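Local atomic coordinates of R.Pab1 family restriction endonuclease (Campylobacter coli, PDB entry 7CFA), a protein that probably acts as a restriction DNA glycosylase, recognising a specific DNA sequence and excising a base from it, with lyase activity at the resulting abasic site. Residues A[138-142]-A[154-159]. The protein carries 2 engineered substitutions. Coordinates in Å, arbitrary orientation, origin at the centre of the assembly. Numbering follows the deposited sequence.
Sequences SYPLL and EIIIKE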
loop_
_atom_site.group_PDB
_atom_site.type_symbol
_atom_site.label_atom_id
_atom_site.label_comp_id
_atom_site.label_asym_id
_atom_site.label_seq_id
_atom_site.Cartn_x
_atom_site.Cartn_y
_atom_site.Cartn_z
ATOM N N SER A 138 -12.391 0.087 -3.586
ATOM C CA SER A 138 -12.624 0.966 -2.448
ATOM C C SER A 138 -12.212 0.272 -1.158
ATOM O O SER A 138 -12.686 -0.829 -0.858
ATOM C CB SER A 138 -14.091 1.390 -2.379
ATOM O OG SER A 138 -14.455 2.123 -3.535
ATOM N N TYR A 139 -11.328 0.918 -0.404
ATOM C CA TYR A 139 -10.828 0.395 0.853
ATOM C C TYR A 139 -11.397 1.197 2.006
ATOM O O TYR A 139 -11.261 2.429 2.026
ATOM C CB TYR A 139 -9.299 0.445 0.893
ATOM C CG TYR A 139 -8.632 -0.377 -0.182
ATOM C CD1 TYR A 139 -8.426 0.140 -1.456
ATOM C CD2 TYR A 139 -8.202 -1.670 0.076
ATOM C CE1 TYR A 139 -7.813 -0.610 -2.442
ATOM C CE2 TYR A 139 -7.590 -2.427 -0.901
ATOM C CZ TYR A 139 -7.399 -1.893 -2.158
ATOM O OH TYR A 139 -6.789 -2.645 -3.134
ATOM N N PRO A 140 -12.041 0.550 2.970
ATOM C CA PRO A 140 -12.562 1.281 4.124
ATOM C C PRO A 140 -11.468 1.571 5.135
ATOM O O PRO A 140 -10.460 0.866 5.227
ATOM C CB PRO A 140 -13.604 0.318 4.703
ATOM C CG PRO A 140 -13.055 -1.029 4.379
ATOM C CD PRO A 140 -12.355 -0.888 3.039
ATOM N N LEU A 141 -11.679 2.638 5.895
ATOM C CA LEU A 141 -10.842 2.922 7.047
ATOM C C LEU A 141 -11.737 3.353 8.194
ATOM O O LEU A 141 -12.714 4.082 7.992
ATOM C CB LEU A 141 -9.784 3.992 6.738
ATOM C CG LEU A 141 -10.212 5.397 6.318
ATOM C CD1 LEU A 141 -10.274 6.328 7.517
ATOM C CD2 LEU A 141 -9.261 5.944 5.266
ATOM N N LEU A 142 -11.416 2.876 9.389
ATOM C CA LEU A 142 -12.149 3.215 10.598
ATOM C C LEU A 142 -11.290 4.131 11.453
ATOM O O LEU A 142 -10.099 3.866 11.650
ATOM C CB LEU A 142 -12.531 1.957 11.380
ATOM C CG LEU A 142 -13.506 0.997 10.695
ATOM C CD1 LEU A 142 -13.770 -0.212 11.579
ATOM C CD2 LEU A 142 -14.809 1.708 10.355
ATOM N N GLU A 154 -6.515 4.894 13.750
ATOM C CA GLU A 154 -7.127 4.598 12.465
ATOM C C GLU A 154 -6.759 3.188 12.031
ATOM O O GLU A 154 -5.604 2.767 12.155
ATOM C CB GLU A 154 -6.710 5.615 11.398
ATOM C CG GLU A 154 -5.222 5.894 11.322
ATOM C CD GLU A 154 -4.900 7.009 10.344
ATOM O OE1 GLU A 154 -5.845 7.558 9.741
ATOM O OE2 GLU A 154 -3.705 7.336 10.178
ATOM N N ILE A 155 -7.753 2.461 11.533
ATOM C CA ILE A 155 -7.587 1.083 11.091
ATOM C C ILE A 155 -7.716 1.056 9.576
ATOM O O ILE A 155 -8.781 1.372 9.029
ATOM C CB ILE A 155 -8.610 0.150 11.754
ATOM C CG1 ILE A 155 -8.452 0.199 13.276
ATOM C CG2 ILE A 155 -8.446 -1.272 11.238
ATOM C CD1 ILE A 155 -9.497 -0.583 14.028
ATOM N N ILE A 156 -6.634 0.690 8.900
ATOM C CA ILE A 156 -6.624 0.562 7.448
ATOM C C ILE A 156 -6.940 -0.883 7.089
ATOM O O ILE A 156 -6.327 -1.815 7.622
ATOM C CB ILE A 156 -5.267 0.992 6.867
ATOM C CG1 ILE A 156 -4.929 2.421 7.299
ATOM C CG2 ILE A 156 -5.278 0.879 5.351
ATOM C CD1 ILE A 156 -5.959 3.446 6.882
ATOM N N ILE A 157 -7.899 -1.071 6.187
ATOM C CA ILE A 157 -8.345 -2.396 5.769
ATOM C C ILE A 157 -7.737 -2.702 4.406
ATOM O O ILE A 157 -7.979 -1.978 3.433
ATOM C CB ILE A 157 -9.878 -2.481 5.722
ATOM C CG1 ILE A 157 -10.481 -2.106 7.078
ATOM C CG2 ILE A 157 -10.321 -3.873 5.307
ATOM C CD1 ILE A 157 -10.053 -3.013 8.211
ATOM N N LYS A 158 -6.952 -3.775 4.333
ATOM C CA LYS A 158 -6.338 -4.227 3.092
ATOM C C LYS A 158 -6.629 -5.710 2.895
ATOM O O LYS A 158 -7.147 -6.389 3.786
ATOM C CB LYS A 158 -4.824 -3.975 3.086
ATOM C CG LYS A 158 -4.429 -2.505 3.060
ATOM C CD LYS A 158 -4.823 -1.838 1.749
ATOM C CE LYS A 158 -4.401 -0.377 1.730
ATOM N NZ LYS A 158 -4.741 0.299 0.447
ATOM N N GLU A 159 -6.289 -6.213 1.709
ATOM C CA GLU A 159 -6.509 -7.622 1.408
ATOM C C GLU A 159 -5.528 -8.493 2.182
ATOM O O GLU A 159 -4.376 -8.113 2.403
ATOM C CB GLU A 159 -6.352 -7.889 -0.091
ATOM C CG GLU A 159 -7.220 -7.032 -0.998
ATOM C CD GLU A 159 -6.531 -5.748 -1.420
ATOM O OE1 GLU A 159 -5.525 -5.377 -0.780
ATOM O OE2 GLU A 159 -6.992 -5.118 -2.395
#
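When an antiparallel pairing runs into a proline, its backbone loses a donor, and side chains can take over the job of joining the strands. The hairpin formed by strands 130-145 and 152-159 illustrates this. At Leu142 and Ile155 the pairing is regular: Leu142 N donates to Ile155 O at 3.1 Å, and Ile155 N returns a bond to Leu142 O at 2.7 Å. The same carbonyls also receive CA-H...O contacts, from Leu141 CA to Ile155 O (3.3 Å) and from Glu154 CA to Leu142 O (3.2 Å). Leu141 and Ile156 form the adjoining non-hydrogen-bonded pair. Further along, Pro140 has no N-H to offer Ile157 O, and what remains is a weak, 3.4 Å bond from Ile157 N to Pro140 O, backed by the packing of Pro140 CG on Ile157 CB at 3.7 Å.

Tyr139 then spans the widening gap. Tyr139 OH donates to Glu159 OE2 at 2.6 Å, while Lys158 NZ lies almost squarely over the face of the Tyr139 ring, 3.9 Å from its centroid, in a cation-pi interaction. Glu154, at the other end, finds its polar partner outside the pair, in a salt bridge to Lys24. Ile156 and Lys158 bond through their backbones to strand 166-175, whereas residues 138-142 pair antiparallel with a strand of the second subunit, carrying the sheet across the dimer interface. The chemistry therefore changes along the hairpin: reciprocal amide bonds hold Leu142 to Ile155, and beyond Pro140 cohesion passes to a phenol, a carboxylate and an ammonium group.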